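Local coordinates for protein AP endonuclease, family 2 (Brucella melitensis biovar Abortus, PDB 3NGF) that probably interconverts hydroxypyruvate and its aldehyde isomer as a manganese-binding TIM-barrel enzyme of the hydroxypyruvate isomerase family, at residues Q64-G72 and F91-Y101. Sequence-based numbering, arbitrary orientation.
Sequences QVLFNMPPG and FRDNVDIALHY
Met69 and Ala98 mark where the backbone of 64-72 comes nearest to the 91-101 part of helix 88-104, their CA atoms 5.3 Å apart, with Pro70 and Asn94 the next close pair, one helical turn toward the N-terminus. In the TIM barrel this is the packing of the third parallel strand, and of the loop leaving it, on the helix that follows in the same beta-alpha unit. The methyl of Ala98 lies at this closest point, consistent with its small size: CB is 3.8 Å from Met69 CG and also meets Pro70 CD. From there chi2 of -171° keeps the Met69 chain straight past CG, which carries SD alongside Val95, 4.0 Å from CG2. Met69 SD also makes a Met-aromatic contact with Phe91, 5.0 Å from the ring centroid and 48° off the ring normal, hence an oblique approach. Leu110 of the next strand and Leu140 of helix 122-140 also touch Met69, enclosing it between barrel and helices.

Toward the C-terminal end of the helix, chi1 of 60° sets Phe67 CG between its own backbone N and carbonyl carbon and turns the ring to the helix, CZ lying 3.7 Å from Tyr101 CB. Ala98 O lies at the edge of the Phe67 ring, near its plane. The Tyr101 ring itself turns from the strand to an edge-to-face contact with Tyr46, and its hydroxyl is hydrogen-bonded to Phe48 O.

At the other end the contact turns partly polar. Pro70 and Asn94 lie antiparallel, side against side, with Pro70 CB 3.6 Å from Asn94 CG, while Ile97 CG2 flanks the proline ring. A water completes this end: it donates to Pro70 O at 2.7 Å and weakly accepts from Asn94 ND2 at 3.3 Å.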
loop_
_atom_site.group_PDB
_atom_site.type_symbol
_atom_site.label_atom_id
_atom_site.label_comp_id
_atom_site.label_asym_id
_atom_site.label_seq_id
_atom_site.Cartn_x
_atom_site.Cartn_y
_atom_site.Cartn_z
ATOM N N GLN A 64 -10.646 7.466 0.194
ATOM C CA GLN A 64 -9.343 7.124 0.748
ATOM C C GLN A 64 -9.185 5.610 0.673
ATOM O O GLN A 64 -9.915 4.871 1.345
ATOM C CB GLN A 64 -9.215 7.578 2.207
ATOM C CG GLN A 64 -7.790 7.361 2.768
ATOM C CD GLN A 64 -6.754 8.292 2.151
ATOM O OE1 GLN A 64 -7.024 9.475 1.980
ATOM N NE2 GLN A 64 -5.535 7.775 1.868
ATOM N N VAL A 65 -8.276 5.148 -0.181
ATOM C CA VAL A 65 -8.165 3.708 -0.473
ATOM C C VAL A 65 -7.204 2.995 0.469
ATOM O O VAL A 65 -7.422 1.817 0.812
ATOM C CB VAL A 65 -7.743 3.523 -1.932
ATOM C CG1 VAL A 65 -7.411 2.094 -2.241
ATOM C CG2 VAL A 65 -8.873 4.104 -2.867
ATOM N N LEU A 66 -6.165 3.695 0.901
ATOM C CA LEU A 66 -5.068 3.068 1.656
ATOM C C LEU A 66 -4.228 4.136 2.330
ATOM O O LEU A 66 -4.043 5.224 1.784
ATOM C CB LEU A 66 -4.170 2.246 0.702
ATOM C CG LEU A 66 -2.911 1.610 1.346
ATOM C CD1 LEU A 66 -3.309 0.350 2.036
ATOM C CD2 LEU A 66 -1.805 1.358 0.309
ATOM N N PHE A 67 -3.717 3.829 3.518
ATOM C CA PHE A 67 -2.529 4.492 4.050
ATOM C C PHE A 67 -1.830 3.569 5.055
ATOM O O PHE A 67 -2.286 2.436 5.310
ATOM C CB PHE A 67 -2.807 5.893 4.619
ATOM C CG PHE A 67 -3.802 5.920 5.760
ATOM C CD1 PHE A 67 -3.349 5.820 7.085
ATOM C CD2 PHE A 67 -5.165 6.016 5.509
ATOM C CE1 PHE A 67 -4.259 5.847 8.163
ATOM C CE2 PHE A 67 -6.070 6.060 6.540
ATOM C CZ PHE A 67 -5.628 5.974 7.870
ATOM N N ASN A 68 -0.667 3.995 5.518
ATOM C CA ASN A 68 0.146 3.152 6.403
ATOM C C ASN A 68 -0.053 3.506 7.854
ATOM O O ASN A 68 -0.275 4.670 8.207
ATOM C CB ASN A 68 1.632 3.304 6.100
ATOM C CG ASN A 68 2.011 2.891 4.715
ATOM O OD1 ASN A 68 1.180 2.478 3.921
ATOM N ND2 ASN A 68 3.317 3.006 4.405
ATOM N N MET A 69 0.098 2.508 8.718
ATOM C CA MET A 69 0.208 2.764 10.147
ATOM C C MET A 69 1.525 3.521 10.455
ATOM O O MET A 69 2.454 3.509 9.641
ATOM C CB MET A 69 0.145 1.439 10.911
ATOM C CG MET A 69 -1.118 0.629 10.637
ATOM S SD MET A 69 -1.238 -0.761 11.745
ATOM C CE MET A 69 -2.915 -1.342 11.418
ATOM N N PRO A 70 1.616 4.174 11.625
ATOM C CA PRO A 70 2.852 4.910 11.948
ATOM C C PRO A 70 4.082 3.988 11.820
ATOM O O PRO A 70 4.033 2.821 12.245
ATOM C CB PRO A 70 2.625 5.357 13.389
ATOM C CG PRO A 70 1.149 5.434 13.539
ATOM C CD PRO A 70 0.570 4.376 12.643
ATOM N N PRO A 71 5.169 4.488 11.229
ATOM C CA PRO A 71 6.338 3.647 10.934
ATOM C C PRO A 71 7.453 3.620 11.994
ATOM O O PRO A 71 8.441 2.897 11.825
ATOM C CB PRO A 71 6.874 4.312 9.687
ATOM C CG PRO A 71 6.643 5.734 9.940
ATOM C CD PRO A 71 5.329 5.829 10.652
ATOM N N GLY A 72 7.292 4.395 13.060
ATOM C CA GLY A 72 8.392 4.667 14.002
ATOM C C GLY A 72 9.147 5.919 13.579
ATOM O O GLY A 72 8.566 6.814 12.982
ATOM N N PHE A 91 3.756 -0.776 18.804
ATOM C CA PHE A 91 2.937 -1.159 17.668
ATOM C C PHE A 91 1.426 -1.070 17.978
ATOM O O PHE A 91 0.649 -0.519 17.167
ATOM C CB PHE A 91 3.291 -2.560 17.161
ATOM C CG PHE A 91 2.467 -2.965 15.967
ATOM C CD1 PHE A 91 2.861 -2.613 14.677
ATOM C CD2 PHE A 91 1.263 -3.637 16.144
ATOM C CE1 PHE A 91 2.053 -2.949 13.566
ATOM C CE2 PHE A 91 0.466 -3.976 15.082
ATOM C CZ PHE A 91 0.859 -3.620 13.777
ATOM N N ARG A 92 1.029 -1.592 19.131
ATOM C CA ARG A 92 -0.369 -1.573 19.581
ATOM C C ARG A 92 -0.915 -0.159 19.751
ATOM O O ARG A 92 -2.029 0.156 19.284
ATOM C CB ARG A 92 -0.542 -2.358 20.877
ATOM C CG ARG A 92 -0.306 -3.862 20.674
ATOM C CD ARG A 92 -0.288 -4.674 22.001
ATOM N NE ARG A 92 -0.275 -6.090 21.656
ATOM C CZ ARG A 92 -1.096 -7.022 22.112
ATOM N NH1 ARG A 92 -1.999 -6.757 23.060
ATOM N NH2 ARG A 92 -0.982 -8.255 21.631
ATOM N N ASP A 93 -0.119 0.699 20.360
ATOM C CA ASP A 93 -0.501 2.097 20.493
ATOM C C ASP A 93 -0.639 2.771 19.120
ATOM O O ASP A 93 -1.526 3.588 18.908
ATOM C CB ASP A 93 0.492 2.856 21.367
ATOM C CG ASP A 93 0.470 2.401 22.800
ATOM O OD1 ASP A 93 -0.513 1.748 23.231
ATOM O OD2 ASP A 93 1.442 2.721 23.499
ATOM N N ASN A 94 0.215 2.391 18.181
ATOM C CA ASN A 94 0.160 2.942 16.810
ATOM C C ASN A 94 -1.068 2.467 16.037
ATOM O O ASN A 94 -1.580 3.162 15.136
ATOM C CB ASN A 94 1.453 2.591 16.073
ATOM C CG ASN A 94 2.637 3.469 16.501
ATOM O OD1 ASN A 94 2.461 4.534 17.096
ATOM N ND2 ASN A 94 3.853 3.044 16.135
ATOM N N VAL A 95 -1.593 1.300 16.388
ATOM C CA VAL A 95 -2.840 0.848 15.794
ATOM C C VAL A 95 -4.003 1.770 16.143
ATOM O O VAL A 95 -4.838 2.048 15.280
ATOM C CB VAL A 95 -3.178 -0.611 16.173
ATOM C CG1 VAL A 95 -4.607 -1.017 15.642
ATOM C CG2 VAL A 95 -2.123 -1.527 15.614
ATOM N N ASP A 96 -4.052 2.224 17.396
ATOM C CA ASP A 96 -5.082 3.167 17.849
ATOM C C ASP A 96 -5.062 4.448 17.021
ATOM O O ASP A 96 -6.111 4.948 16.603
ATOM C CB ASP A 96 -4.895 3.519 19.332
ATOM C CG ASP A 96 -5.210 2.356 20.260
ATOM O OD1 ASP A 96 -6.120 1.573 19.947
ATOM O OD2 ASP A 96 -4.547 2.224 21.315
ATOM N N ILE A 97 -3.857 4.961 16.797
ATOM C CA ILE A 97 -3.634 6.182 16.059
ATOM C C ILE A 97 -4.075 5.991 14.610
ATOM O O ILE A 97 -4.831 6.802 14.080
ATOM C CB ILE A 97 -2.140 6.596 16.098
ATOM C CG1 ILE A 97 -1.714 6.988 17.524
ATOM C CG2 ILE A 97 -1.883 7.787 15.159
ATOM C CD1 ILE A 97 -0.223 7.331 17.638
ATOM N N ALA A 98 -3.630 4.890 13.991
ATOM C CA ALA A 98 -4.069 4.548 12.622
ATOM C C ALA A 98 -5.603 4.401 12.492
ATOM O O ALA A 98 -6.188 4.897 11.530
ATOM C CB ALA A 98 -3.368 3.271 12.153
ATOM N N LEU A 99 -6.225 3.758 13.477
ATOM C CA LEU A 99 -7.685 3.548 13.527
ATOM C C LEU A 99 -8.426 4.880 13.596
ATOM O O LEU A 99 -9.411 5.069 12.861
ATOM C CB LEU A 99 -8.084 2.612 14.690
ATOM C CG LEU A 99 -9.564 2.242 14.874
ATOM C CD1 LEU A 99 -10.171 1.673 13.582
ATOM C CD2 LEU A 99 -9.769 1.263 16.062
ATOM N N HIS A 100 -7.959 5.799 14.442
ATOM C CA HIS A 100 -8.538 7.155 14.523
ATOM C C HIS A 100 -8.609 7.816 13.156
ATOM O O HIS A 100 -9.664 8.303 12.750
ATOM C CB HIS A 100 -7.765 8.062 15.501
ATOM C CG HIS A 100 -8.134 9.507 15.395
ATOM N ND1 HIS A 100 -9.343 10.003 15.846
ATOM C CD2 HIS A 100 -7.470 10.565 14.859
ATOM C CE1 HIS A 100 -9.401 11.302 15.596
ATOM N NE2 HIS A 100 -8.277 11.670 15.009
ATOM N N TYR A 101 -7.491 7.785 12.420
ATOM C CA TYR A 101 -7.477 8.334 11.079
ATOM C C TYR A 101 -8.318 7.529 10.094
ATOM O O TYR A 101 -9.024 8.107 9.260
ATOM C CB TYR A 101 -6.031 8.447 10.557
ATOM C CG TYR A 101 -5.296 9.653 11.049
ATOM C CD1 TYR A 101 -4.771 9.696 12.344
ATOM C CD2 TYR A 101 -5.094 10.755 10.226
ATOM C CE1 TYR A 101 -4.093 10.797 12.801
ATOM C CE2 TYR A 101 -4.408 11.857 10.671
ATOM C CZ TYR A 101 -3.910 11.883 11.959
ATOM O OH TYR A 101 -3.238 12.992 12.402
HETATM O O HOH W 1 3.387 0.759 13.799
#